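Local coordinates for BH0493 protein (Bacillus halodurans C-125, PDB 2QEE) that binds zinc and is probably a metal-dependent enzyme of the amidohydrolase superfamily, although its reaction is not established here, at residues C[48-53]-C[361-366]; C[67-70]-C[75-78]; C[230-235]-C[240-245]; C[245-250]-C[291-296]. All coordinates share one frame; numbering follows the deposited sequence.

Interaction 1 of 4, residues C[48-53]-C[361-366]; sequences LTYHYL and LEQLIY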
loop_
_atom_site.group_PDB
_atom_site.type_symbol
_atom_site.label_atom_id
_atom_site.label_comp_id
_atom_site.label_asym_id
_atom_site.label_seq_id
_atom_site.Cartn_x
_atom_site.Cartn_y
_atom_site.Cartn_z
ATOM N N LEU C 48 20.520 -2.430 22.986
ATOM C CA LEU C 48 21.300 -1.801 21.942
ATOM C C LEU C 48 21.852 -2.766 20.891
ATOM O O LEU C 48 22.077 -2.375 19.754
ATOM C CB LEU C 48 22.441 -1.024 22.605
ATOM C CG LEU C 48 21.992 0.328 23.179
ATOM C CD1 LEU C 48 23.144 0.919 24.055
ATOM C CD2 LEU C 48 21.556 1.400 22.118
ATOM N N THR C 49 22.063 -4.030 21.262
ATOM C CA THR C 49 22.640 -4.989 20.302
ATOM C C THR C 49 21.585 -5.933 19.689
ATOM O O THR C 49 21.924 -6.916 19.018
ATOM C CB THR C 49 23.804 -5.766 20.966
ATOM O OG1 THR C 49 23.293 -6.415 22.133
ATOM C CG2 THR C 49 24.900 -4.820 21.372
ATOM N N TYR C 50 20.312 -5.629 19.938
ATOM C CA TYR C 50 19.135 -6.170 19.223
ATOM C C TYR C 50 19.491 -6.168 17.729
ATOM O O TYR C 50 20.121 -5.202 17.259
ATOM C CB TYR C 50 17.984 -5.157 19.420
ATOM C CG TYR C 50 16.583 -5.561 18.946
ATOM C CD1 TYR C 50 16.176 -6.894 18.903
ATOM C CD2 TYR C 50 15.638 -4.569 18.629
ATOM C CE1 TYR C 50 14.837 -7.248 18.556
ATOM C CE2 TYR C 50 14.294 -4.911 18.278
ATOM C CZ TYR C 50 13.898 -6.233 18.262
ATOM O OH TYR C 50 12.603 -6.561 17.895
ATOM N N HIS C 51 19.088 -7.204 16.984
ATOM C CA HIS C 51 19.534 -7.326 15.597
ATOM C C HIS C 51 18.972 -6.218 14.708
ATOM O O HIS C 51 19.576 -5.876 13.681
ATOM C CB HIS C 51 19.261 -8.716 15.020
ATOM C CG HIS C 51 17.808 -9.068 14.846
ATOM N ND1 HIS C 51 17.080 -8.713 13.728
ATOM C CD2 HIS C 51 16.960 -9.768 15.635
ATOM C CE1 HIS C 51 15.855 -9.205 13.825
ATOM N NE2 HIS C 51 15.757 -9.847 14.971
ATOM N N TYR C 52 17.810 -5.664 15.073
ATOM C CA TYR C 52 17.298 -4.525 14.292
ATOM C C TYR C 52 18.326 -3.405 14.262
ATOM O O TYR C 52 18.464 -2.699 13.259
ATOM C CB TYR C 52 15.988 -3.949 14.870
ATOM C CG TYR C 52 14.733 -4.778 14.773
ATOM C CD1 TYR C 52 14.747 -6.160 14.868
ATOM C CD2 TYR C 52 13.461 -4.148 14.697
ATOM C CE1 TYR C 52 13.552 -6.900 14.827
ATOM C CE2 TYR C 52 12.238 -4.901 14.652
ATOM C CZ TYR C 52 12.310 -6.258 14.716
ATOM O OH TYR C 52 11.159 -6.977 14.671
ATOM N N LEU C 53 19.006 -3.197 15.386
ATOM C CA LEU C 53 19.983 -2.121 15.508
ATOM C C LEU C 53 21.315 -2.486 14.883
ATOM O O LEU C 53 22.003 -1.601 14.383
ATOM C CB LEU C 53 20.162 -1.662 16.955
ATOM C CG LEU C 53 18.906 -0.960 17.544
ATOM C CD1 LEU C 53 19.192 -0.428 18.925
ATOM C CD2 LEU C 53 18.469 0.194 16.643
ATOM N N LEU C 361 14.005 -8.441 27.268
ATOM C CA LEU C 361 12.919 -8.202 28.224
ATOM C C LEU C 361 12.369 -6.777 28.203
ATOM O O LEU C 361 11.161 -6.605 28.059
ATOM C CB LEU C 361 13.388 -8.490 29.658
ATOM C CG LEU C 361 12.362 -8.272 30.783
ATOM C CD1 LEU C 361 11.102 -9.097 30.622
ATOM C CD2 LEU C 361 13.111 -8.605 32.091
ATOM N N GLU C 362 13.243 -5.774 28.297
ATOM C CA GLU C 362 12.779 -4.363 28.417
ATOM C C GLU C 362 11.999 -3.859 27.208
ATOM O O GLU C 362 11.247 -2.875 27.352
ATOM C CB GLU C 362 13.918 -3.391 28.649
ATOM C CG GLU C 362 14.588 -3.533 30.023
ATOM C CD GLU C 362 15.530 -4.742 30.140
ATOM O OE1 GLU C 362 15.818 -5.437 29.145
ATOM O OE2 GLU C 362 16.011 -4.963 31.266
ATOM N N GLN C 363 12.118 -4.540 26.079
ATOM C CA GLN C 363 11.379 -4.151 24.874
ATOM C C GLN C 363 9.848 -4.217 25.044
ATOM O O GLN C 363 9.090 -3.568 24.306
ATOM C CB GLN C 363 11.766 -5.029 23.709
ATOM C CG GLN C 363 13.218 -4.843 23.261
ATOM C CD GLN C 363 13.659 -5.845 22.207
ATOM O OE1 GLN C 363 13.113 -6.927 22.092
ATOM N NE2 GLN C 363 14.674 -5.481 21.433
ATOM N N LEU C 364 9.358 -5.007 25.984
ATOM C CA LEU C 364 7.923 -4.979 26.317
ATOM C C LEU C 364 7.496 -3.560 26.602
ATOM O O LEU C 364 6.359 -3.191 26.232
ATOM C CB LEU C 364 7.629 -5.843 27.553
ATOM C CG LEU C 364 7.824 -7.308 27.303
ATOM C CD1 LEU C 364 7.506 -8.024 28.632
ATOM C CD2 LEU C 364 6.844 -7.795 26.256
ATOM N N ILE C 365 8.377 -2.748 27.190
ATOM C CA ILE C 365 7.973 -1.385 27.559
ATOM C C ILE C 365 7.633 -0.633 26.256
ATOM O O ILE C 365 6.504 -0.134 26.101
ATOM C CB ILE C 365 9.077 -0.633 28.328
ATOM C CG1 ILE C 365 9.307 -1.347 29.669
ATOM C CG2 ILE C 365 8.635 0.848 28.642
ATOM C CD1 ILE C 365 10.487 -0.743 30.505
ATOM N N TYR C 366 8.608 -0.549 25.347
ATOM C CA TYR C 366 8.372 0.311 24.136
ATOM C C TYR C 366 7.438 -0.341 23.140
ATOM O O TYR C 366 6.638 0.364 22.440
ATOM C CB TYR C 366 9.658 0.746 23.466
ATOM C CG TYR C 366 10.217 -0.090 22.330
ATOM C CD1 TYR C 366 9.638 -0.046 21.049
ATOM C CD2 TYR C 366 11.382 -0.894 22.513
ATOM C CE1 TYR C 366 10.202 -0.683 19.965
ATOM C CE2 TYR C 366 11.932 -1.564 21.412
ATOM C CZ TYR C 366 11.336 -1.486 20.161
ATOM O OH TYR C 366 11.883 -2.131 19.063
#
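Q363 reaches over the aromatic ring of Y50 and sets its amide nitrogen NE2 above the ring centre, 2.9 Å from the ring plane. The six ring carbons lie at similar distances beneath that nitrogen, with Q363 NE2 3.1 Å from CG and 3.4 Å from CZ of Y50. The amide does not lie flat on the ring, its plane being turned 64° from it, and its nitrogen end leads; an N-H may therefore face the pi cloud. The two backbone N-H groups held by Q363 OE1, of R359 and V360, are consistent with NE2 being the end over the ring. The glutamine chain is extended beyond CG, which carries the amide across a gap in which the nearest CA atoms, those of Y50 and Q363, are 9.8 Å apart. Y366, one turn further along helix 363-388, adds its hydroxyl, whose OH stands 3.8 Å from Y50 CE2 in an oblique approach. The opposite face of the Y50 ring is covered near its rim by Y52 CD1, 3.5 Å above the plane, so the tyrosine is clasped on both faces. The Y50 hydroxyl is hydrogen-bonded to K367 NZ, which helps fix where the ring ends. Y50 itself occupies the N-cap position of helix 51-58, and its side chain lies about 6 Å from that of D357, a zinc ligand. The buried contact thus forms part of the surroundings of the metal site bound by H28 and H30, the HxH pair characteristic of the amidohydrolase superfamily.

Interaction 2 of 4, residues C[67-70]-C[75-78]; sequences AFWA and EQAD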
loop_
_atom_site.group_PDB
_atom_site.type_symbol
_atom_site.label_atom_id
_atom_site.label_comp_id
_atom_site.label_asym_id
_atom_site.label_seq_id
_atom_site.Cartn_x
_atom_site.Cartn_y
_atom_site.Cartn_z
ATOM N N ALA C 67 34.734 -7.240 12.379
ATOM C CA ALA C 67 35.246 -6.540 13.537
ATOM C C ALA C 67 34.109 -6.384 14.545
ATOM O O ALA C 67 34.305 -6.564 15.750
ATOM C CB ALA C 67 35.821 -5.192 13.156
ATOM N N PHE C 68 32.892 -6.104 14.042
ATOM C CA PHE C 68 31.726 -5.962 14.923
ATOM C C PHE C 68 31.471 -7.225 15.767
ATOM O O PHE C 68 31.315 -7.158 16.998
ATOM C CB PHE C 68 30.464 -5.548 14.115
ATOM C CG PHE C 68 29.246 -5.364 14.976
ATOM C CD1 PHE C 68 29.031 -4.163 15.645
ATOM C CD2 PHE C 68 28.335 -6.405 15.146
ATOM C CE1 PHE C 68 27.916 -4.018 16.499
ATOM C CE2 PHE C 68 27.224 -6.254 15.985
ATOM C CZ PHE C 68 27.019 -5.062 16.644
ATOM N N TRP C 69 31.446 -8.377 15.121
ATOM C CA TRP C 69 31.116 -9.609 15.808
ATOM C C TRP C 69 32.224 -10.005 16.785
ATOM O O TRP C 69 31.969 -10.736 17.757
ATOM C CB TRP C 69 30.864 -10.705 14.796
ATOM C CG TRP C 69 29.565 -10.550 14.052
ATOM C CD1 TRP C 69 29.383 -10.639 12.698
ATOM C CD2 TRP C 69 28.275 -10.266 14.618
ATOM N NE1 TRP C 69 28.046 -10.445 12.391
ATOM C CE2 TRP C 69 27.352 -10.208 13.551
ATOM C CE3 TRP C 69 27.806 -10.061 15.929
ATOM C CZ2 TRP C 69 25.991 -9.935 13.750
ATOM C CZ3 TRP C 69 26.463 -9.783 16.126
ATOM C CH2 TRP C 69 25.564 -9.744 15.044
ATOM N N ALA C 70 33.428 -9.497 16.510
ATOM C CA ALA C 70 34.621 -9.720 17.368
ATOM C C ALA C 70 34.620 -8.851 18.622
ATOM O O ALA C 70 35.382 -9.124 19.582
ATOM C CB ALA C 70 35.932 -9.459 16.562
ATOM N N GLU C 75 31.197 -3.326 23.893
ATOM C CA GLU C 75 31.805 -2.560 22.796
ATOM C C GLU C 75 30.831 -2.365 21.628
ATOM O O GLU C 75 30.791 -1.265 21.062
ATOM C CB GLU C 75 33.081 -3.236 22.264
ATOM C CG GLU C 75 34.236 -3.119 23.256
ATOM C CD GLU C 75 35.357 -4.112 23.027
ATOM O OE1 GLU C 75 35.272 -4.976 22.136
ATOM O OE2 GLU C 75 36.346 -4.015 23.778
ATOM N N GLN C 76 30.081 -3.413 21.298
ATOM C CA GLN C 76 29.041 -3.337 20.228
ATOM C C GLN C 76 28.026 -2.269 20.636
ATOM O O GLN C 76 27.697 -1.387 19.841
ATOM C CB GLN C 76 28.364 -4.684 20.075
ATOM C CG GLN C 76 29.239 -5.752 19.379
ATOM C CD GLN C 76 28.601 -7.119 19.427
ATOM O OE1 GLN C 76 27.631 -7.338 20.142
ATOM N NE2 GLN C 76 29.174 -8.072 18.706
ATOM N N ALA C 77 27.566 -2.338 21.885
ATOM C CA ALA C 77 26.575 -1.376 22.376
ATOM C C ALA C 77 27.097 0.059 22.350
ATOM O O ALA C 77 26.391 0.985 21.967
ATOM C CB ALA C 77 26.092 -1.784 23.764
ATOM N N ASP C 78 28.352 0.270 22.764
ATOM C CA ASP C 78 28.986 1.547 22.664
ATOM C C ASP C 78 29.015 2.075 21.204
ATOM O O ASP C 78 28.775 3.258 20.965
ATOM C CB ASP C 78 30.460 1.438 23.140
ATOM C CG ASP C 78 30.613 1.334 24.639
ATOM O OD1 ASP C 78 29.680 1.653 25.401
ATOM O OD2 ASP C 78 31.735 0.978 25.057
HETATM O O HOH W 1 29.529 -10.987 18.953
#
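A side-chain-to-backbone hydrogen bond, backed by a CH-pi contact, joins two consecutive helices, 65-70 and 73-86, across the short turn between them, away from the zinc site. Q76 NE2 donates to F68 O over 2.9 Å, with a nearly straight N-H...O angle of 170°. The acceptor lies in the plane of the glutamine amide, whereas the donor sits above the plane of the F68 carbonyl. A second bond engages the same nitrogen: water 1 accepts from Q76 NE2 at 2.9 Å and donates to W69 O at 2.7 Å. The amide therefore serves the carbonyls of two successive residues of the first helix, one directly and one through water. The stem of the glutamine lies over a face of the F68 ring, its CG 3.8 Å from the centroid, and amide and ring are stacked with planes only 7° apart. With chi1 at -179°, F68 carries its ring beside its own carbonyl group, and one residue of the second helix can cover both. The ring also packs on L79 and I80 further along that helix, while W69, whose indole nitrogen bonds to A270 O, brings CE3 within 3.7 Å of Q76 NE2. A leucine in place of Q76 would probably leave F68 O without its direct donor and the water without its link to the second helix. The amide supplies N-H groups to carbonyls near the end of a short helix without bringing a full charge into the largely buried joint.

Interaction 3 of 4, residues C[230-235]-C[240-245]; sequences FSFPEE and RIIRDC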
loop_
_atom_site.group_PDB
_atom_site.type_symbol
_atom_site.label_atom_id
_atom_site.label_comp_id
_atom_site.label_asym_id
_atom_site.label_seq_id
_atom_site.Cartn_x
_atom_site.Cartn_y
_atom_site.Cartn_z
ATOM N N PHE C 230 5.975 -20.181 0.239
ATOM C CA PHE C 230 5.149 -21.186 0.917
ATOM C C PHE C 230 3.967 -21.627 0.093
ATOM O O PHE C 230 3.145 -20.802 -0.331
ATOM C CB PHE C 230 4.605 -20.661 2.257
ATOM C CG PHE C 230 3.762 -21.668 2.982
ATOM C CD1 PHE C 230 4.315 -22.881 3.392
ATOM C CD2 PHE C 230 2.417 -21.399 3.262
ATOM C CE1 PHE C 230 3.516 -23.833 4.065
ATOM C CE2 PHE C 230 1.649 -22.366 3.964
ATOM C CZ PHE C 230 2.204 -23.555 4.329
ATOM N N SER C 231 3.840 -22.935 -0.068
ATOM C CA SER C 231 2.674 -23.458 -0.755
ATOM C C SER C 231 2.130 -24.674 -0.010
ATOM O O SER C 231 2.857 -25.355 0.714
ATOM C CB SER C 231 2.988 -23.814 -2.209
ATOM O OG SER C 231 3.613 -25.069 -2.264
ATOM N N PHE C 232 0.827 -24.885 -0.139
ATOM C CA PHE C 232 0.191 -26.057 0.465
ATOM C C PHE C 232 -1.094 -26.356 -0.279
ATOM O O PHE C 232 -1.905 -25.444 -0.511
ATOM C CB PHE C 232 -0.125 -25.841 1.959
ATOM C CG PHE C 232 -0.591 -27.087 2.632
ATOM C CD1 PHE C 232 -1.949 -27.475 2.589
ATOM C CD2 PHE C 232 0.342 -27.929 3.229
ATOM C CE1 PHE C 232 -2.369 -28.704 3.183
ATOM C CE2 PHE C 232 -0.083 -29.177 3.858
ATOM C CZ PHE C 232 -1.439 -29.541 3.820
ATOM N N PRO C 233 -1.338 -27.652 -0.614
ATOM C CA PRO C 233 -0.530 -28.873 -0.425
ATOM C C PRO C 233 0.808 -28.756 -1.153
ATOM O O PRO C 233 0.954 -27.971 -2.097
ATOM C CB PRO C 233 -1.364 -29.983 -1.076
ATOM C CG PRO C 233 -2.763 -29.427 -1.222
ATOM C CD PRO C 233 -2.646 -27.913 -1.228
ATOM N N GLU C 234 1.775 -29.550 -0.711
ATOM C CA GLU C 234 3.022 -29.595 -1.443
ATOM C C GLU C 234 3.619 -30.991 -1.201
ATOM O O GLU C 234 3.607 -31.508 -0.069
ATOM C CB GLU C 234 3.939 -28.533 -0.864
ATOM C CG GLU C 234 5.320 -28.455 -1.523
ATOM C CD GLU C 234 6.128 -27.321 -0.943
ATOM O OE1 GLU C 234 6.634 -27.413 0.209
ATOM O OE2 GLU C 234 6.252 -26.317 -1.678
ATOM N N GLU C 235 4.164 -31.570 -2.271
ATOM C CA GLU C 235 4.980 -32.768 -2.129
ATOM C C GLU C 235 6.406 -32.404 -1.716
ATOM O O GLU C 235 7.280 -32.149 -2.564
ATOM C CB GLU C 235 4.942 -33.579 -3.436
ATOM C CG GLU C 235 3.567 -34.319 -3.645
ATOM C CD GLU C 235 3.182 -35.226 -2.461
ATOM O OE1 GLU C 235 4.040 -35.986 -1.939
ATOM O OE2 GLU C 235 2.008 -35.152 -2.010
ATOM N N ARG C 240 4.331 -32.807 3.664
ATOM C CA ARG C 240 3.940 -34.128 4.221
ATOM C C ARG C 240 3.796 -34.125 5.732
ATOM O O ARG C 240 2.818 -34.712 6.265
ATOM C CB ARG C 240 4.863 -35.262 3.774
ATOM C CG ARG C 240 4.711 -35.520 2.301
ATOM C CD ARG C 240 5.492 -36.756 1.828
ATOM N NE ARG C 240 6.908 -36.449 1.838
ATOM C CZ ARG C 240 7.597 -36.043 0.769
ATOM N NH1 ARG C 240 7.030 -35.923 -0.432
ATOM N NH2 ARG C 240 8.869 -35.752 0.923
ATOM N N ILE C 241 4.740 -33.478 6.417
ATOM C CA ILE C 241 4.699 -33.372 7.872
ATOM C C ILE C 241 3.441 -32.597 8.311
ATOM O O ILE C 241 2.715 -33.030 9.208
ATOM C CB ILE C 241 5.945 -32.746 8.443
ATOM C CG1 ILE C 241 7.183 -33.660 8.192
ATOM C CG2 ILE C 241 5.767 -32.505 9.967
ATOM C CD1 ILE C 241 8.560 -32.969 8.526
ATOM N N ILE C 242 3.132 -31.479 7.622
ATOM C CA ILE C 242 1.928 -30.718 7.983
ATOM C C ILE C 242 0.660 -31.536 7.769
ATOM O O ILE C 242 -0.186 -31.662 8.693
ATOM C CB ILE C 242 1.840 -29.359 7.214
ATOM C CG1 ILE C 242 3.039 -28.499 7.591
ATOM C CG2 ILE C 242 0.446 -28.673 7.447
ATOM C CD1 ILE C 242 3.113 -27.124 6.813
ATOM N N ARG C 243 0.558 -32.151 6.591
ATOM C CA ARG C 243 -0.616 -32.971 6.207
ATOM C C ARG C 243 -0.774 -34.197 7.107
ATOM O O ARG C 243 -1.841 -34.428 7.697
ATOM C CB ARG C 243 -0.518 -33.447 4.751
ATOM C CG ARG C 243 -1.748 -34.185 4.227
ATOM C CD ARG C 243 -1.459 -34.965 2.927
ATOM N NE ARG C 243 -0.304 -35.860 3.051
ATOM C CZ ARG C 243 0.530 -36.195 2.050
ATOM N NH1 ARG C 243 0.352 -35.725 0.836
ATOM N NH2 ARG C 243 1.560 -37.000 2.284
ATOM N N ASP C 244 0.299 -34.966 7.228
ATOM C CA ASP C 244 0.204 -36.287 7.859
ATOM C C ASP C 244 0.354 -36.276 9.369
ATOM O O ASP C 244 -0.105 -37.217 10.025
ATOM C CB ASP C 244 1.253 -37.253 7.283
ATOM C CG ASP C 244 1.017 -37.606 5.838
ATOM O OD1 ASP C 244 -0.114 -37.440 5.327
ATOM O OD2 ASP C 244 2.015 -38.058 5.206
ATOM N N CYS C 245 1.005 -35.255 9.934
ATOM C CA CYS C 245 1.368 -35.269 11.338
ATOM C C CYS C 245 0.790 -34.079 12.091
ATOM O O CYS C 245 0.094 -34.226 13.097
ATOM C CB CYS C 245 2.893 -35.313 11.529
ATOM S SG CYS C 245 3.731 -36.660 10.578
HETATM O O HOH W 2 2.839 -38.026 -0.229
#
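One carboxylate, that of E235, is shared between two arginines of the following helix, each oxygen taking a different one. E235 OE1 meets R240 NH1 and E235 OE2 meets R243 NH1, each at 3.3 Å; both are salt bridges with weak hydrogen bonds, reached at the edges of the guanidinium groups. Water 2 also links E235 to R243, donating to E235 OE1 at 2.9 Å and accepting from R243 NH2. R243 is gripped more firmly from its other side, where NE and NH2 clasp the carboxylate of D244 side-on: NE to OD1 spans 2.8 Å, and NH2 to OD2 is almost linear at 178°. The bend at chi3 of R243 (53°) turns NE and NH2 to D244 and NH1 to E235. A lysine in place of R243 has a single nitrogen and would probably lose the two-point grip on D244, and could leave E235 OE2 without its partner. The network ties the loop after strand 222-226, through E235, to the first turns of helix 237-253, the crossover helix of a beta-alpha-beta unit whose strands are 222-226 and 257-264. Deeper in, the contact turns apolar. F232, which precedes the cis peptide bond to P233, sets CE2 3.7 Å from I242 CG2, and its ring also rests on L289 of helix 284-292. F230 comes edge-on to the same isoleucine, CE1 4.3 Å from I242 CD1.

Interaction 4 of 4, residues C[245-250]-C[291-296]; sequences CLLPVA and REYPNN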
loop_
_atom_site.group_PDB
_atom_site.type_symbol
_atom_site.label_atom_id
_atom_site.label_comp_id
_atom_site.label_asym_id
_atom_site.label_seq_id
_atom_site.Cartn_x
_atom_site.Cartn_y
_atom_site.Cartn_z
ATOM N N CYS C 245 1.005 -35.255 9.934
ATOM C CA CYS C 245 1.368 -35.269 11.338
ATOM C C CYS C 245 0.790 -34.079 12.091
ATOM O O CYS C 245 0.094 -34.226 13.097
ATOM C CB CYS C 245 2.893 -35.313 11.529
ATOM S SG CYS C 245 3.731 -36.660 10.578
ATOM N N LEU C 246 1.118 -32.884 11.627
ATOM C CA LEU C 246 0.886 -31.700 12.459
ATOM C C LEU C 246 -0.612 -31.425 12.544
ATOM O O LEU C 246 -1.104 -31.197 13.634
ATOM C CB LEU C 246 1.642 -30.481 11.875
ATOM C CG LEU C 246 1.581 -29.262 12.785
ATOM C CD1 LEU C 246 2.869 -28.501 12.658
ATOM C CD2 LEU C 246 0.330 -28.393 12.441
ATOM N N LEU C 247 -1.304 -31.395 11.403
ATOM C CA LEU C 247 -2.725 -31.005 11.388
ATOM C C LEU C 247 -3.551 -32.013 12.193
ATOM O O LEU C 247 -4.336 -31.600 13.063
ATOM C CB LEU C 247 -3.247 -30.850 9.958
ATOM C CG LEU C 247 -2.685 -29.605 9.230
ATOM C CD1 LEU C 247 -3.204 -29.542 7.812
ATOM C CD2 LEU C 247 -3.015 -28.310 10.003
ATOM N N PRO C 248 -3.346 -33.346 11.948
ATOM C CA PRO C 248 -4.120 -34.303 12.798
ATOM C C PRO C 248 -3.858 -34.163 14.306
ATOM O O PRO C 248 -4.813 -34.175 15.089
ATOM C CB PRO C 248 -3.631 -35.684 12.332
ATOM C CG PRO C 248 -3.052 -35.452 10.945
ATOM C CD PRO C 248 -2.515 -34.045 10.940
ATOM N N VAL C 249 -2.595 -34.021 14.714
ATOM C CA VAL C 249 -2.241 -33.811 16.127
ATOM C C VAL C 249 -2.876 -32.540 16.701
ATOM O O VAL C 249 -3.458 -32.525 17.812
ATOM C CB VAL C 249 -0.710 -33.866 16.377
ATOM C CG1 VAL C 249 -0.333 -33.389 17.768
ATOM C CG2 VAL C 249 -0.176 -35.281 16.152
ATOM N N ALA C 250 -2.791 -31.460 15.915
ATOM C CA ALA C 250 -3.399 -30.189 16.329
ATOM C C ALA C 250 -4.898 -30.319 16.554
ATOM O O ALA C 250 -5.426 -29.737 17.526
ATOM C CB ALA C 250 -3.112 -29.092 15.251
ATOM N N ARG C 291 -9.939 -23.693 4.331
ATOM C CA ARG C 291 -11.114 -24.312 3.756
ATOM C C ARG C 291 -11.159 -25.812 4.035
ATOM O O ARG C 291 -12.198 -26.344 4.447
ATOM C CB ARG C 291 -11.151 -24.073 2.257
ATOM C CG ARG C 291 -12.299 -24.814 1.519
ATOM C CD ARG C 291 -12.395 -24.402 0.083
ATOM N NE ARG C 291 -11.117 -24.584 -0.605
ATOM C CZ ARG C 291 -10.376 -23.552 -1.025
ATOM N NH1 ARG C 291 -10.853 -22.314 -0.871
ATOM N NH2 ARG C 291 -9.182 -23.758 -1.603
ATOM N N GLU C 292 -10.033 -26.463 3.774
ATOM C CA GLU C 292 -9.934 -27.925 3.821
ATOM C C GLU C 292 -9.757 -28.530 5.212
ATOM O O GLU C 292 -9.968 -29.755 5.362
ATOM C CB GLU C 292 -8.820 -28.443 2.879
ATOM C CG GLU C 292 -8.931 -27.937 1.462
ATOM C CD GLU C 292 -10.245 -28.286 0.756
ATOM O OE1 GLU C 292 -10.897 -29.282 1.128
ATOM O OE2 GLU C 292 -10.650 -27.548 -0.173
ATOM N N TYR C 293 -9.387 -27.706 6.211
ATOM C CA TYR C 293 -9.204 -28.156 7.580
ATOM C C TYR C 293 -10.077 -27.315 8.547
ATOM O O TYR C 293 -9.545 -26.564 9.377
ATOM C CB TYR C 293 -7.721 -28.116 7.947
ATOM C CG TYR C 293 -6.947 -29.107 7.125
ATOM C CD1 TYR C 293 -6.801 -30.439 7.560
ATOM C CD2 TYR C 293 -6.411 -28.737 5.876
ATOM C CE1 TYR C 293 -6.102 -31.376 6.753
ATOM C CE2 TYR C 293 -5.715 -29.666 5.064
ATOM C CZ TYR C 293 -5.598 -30.988 5.526
ATOM O OH TYR C 293 -4.906 -31.888 4.734
ATOM N N PRO C 294 -11.417 -27.397 8.394
ATOM C CA PRO C 294 -12.355 -26.539 9.162
ATOM C C PRO C 294 -12.319 -26.827 10.639
ATOM O O PRO C 294 -12.796 -26.002 11.462
ATOM C CB PRO C 294 -13.733 -26.957 8.629
ATOM C CG PRO C 294 -13.524 -28.340 8.051
ATOM C CD PRO C 294 -12.129 -28.317 7.501
ATOM N N ASN C 295 -11.831 -28.020 10.998
ATOM C CA ASN C 295 -11.713 -28.395 12.399
ATOM C C ASN C 295 -10.376 -28.058 13.014
ATOM O O ASN C 295 -10.097 -28.439 14.152
ATOM C CB ASN C 295 -11.985 -29.881 12.612
ATOM C CG ASN C 295 -13.318 -30.321 12.056
ATOM O OD1 ASN C 295 -13.416 -31.353 11.387
ATOM N ND2 ASN C 295 -14.334 -29.550 12.299
ATOM N N ASN C 296 -9.517 -27.360 12.243
ATOM C CA ASN C 296 -8.268 -26.880 12.762
ATOM C C ASN C 296 -8.364 -25.372 12.849
ATOM O O ASN C 296 -9.088 -24.748 12.038
ATOM C CB ASN C 296 -7.091 -27.224 11.817
ATOM C CG ASN C 296 -6.649 -28.670 11.953
ATOM O OD1 ASN C 296 -7.167 -29.542 11.233
ATOM N ND2 ASN C 296 -5.665 -28.913 12.820
#
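The chain leaves helix 284-292 at Y293 and folds through a type I beta turn, closed by N296 N bonding to Y293 O at 3.0 Å, which brings N296 beside helix 237-253, its CA 6.9 Å from that of A250. L247 carries both halves of the contact. Its CD1 methyl stands almost squarely over the Y293 ring, 3.4 Å from the centroid and 6° off the normal, a close CH-pi contact in which all six ring carbons lie at similar distances. Its carbonyl is the other half: N296 ND2 donates to L247 O over 3.0 Å at an angle of 172°, with the acceptor lying in the asparagine amide plane. Because CG of N296 is anti to its carbonyl carbon (chi1 -79°), the amide projects to the helix, where ND2 also comes to 3.5 Å from A250 CB. The helix is kinked at P248, directly after the residue whose oxygen is gripped. L247 and Y293 share a further neighbour, F298 of strand 298-302, into which the turn leads, and Y293 also touches F232 and R243. Meanwhile C245 and V249 face helix 200-217, so helix 237-253 is packed between that helix and the turn.

Interactions 1 and 2 lie on one side of the chain and touch, T49 resting on Q76 and A77; interactions 3 and 4 lie on the opposite side of the chain's centre from interaction 1, about 35 Å from it between centres. They share C245 and use successive turns of helix 237-253, which the loop 230-235 and the turn after helix 284-292 both pack against. Interaction 1, nearest the chain's centre and the zinc, is buried and relies on an amide over an aromatic face. Interactions 2 and 4, buried but far from that centre, each use a side-chain amide to hold a helix carbonyl beside a CH-pi contact. In interaction 3, partly buried, charge predominates, its ion pairs outermost.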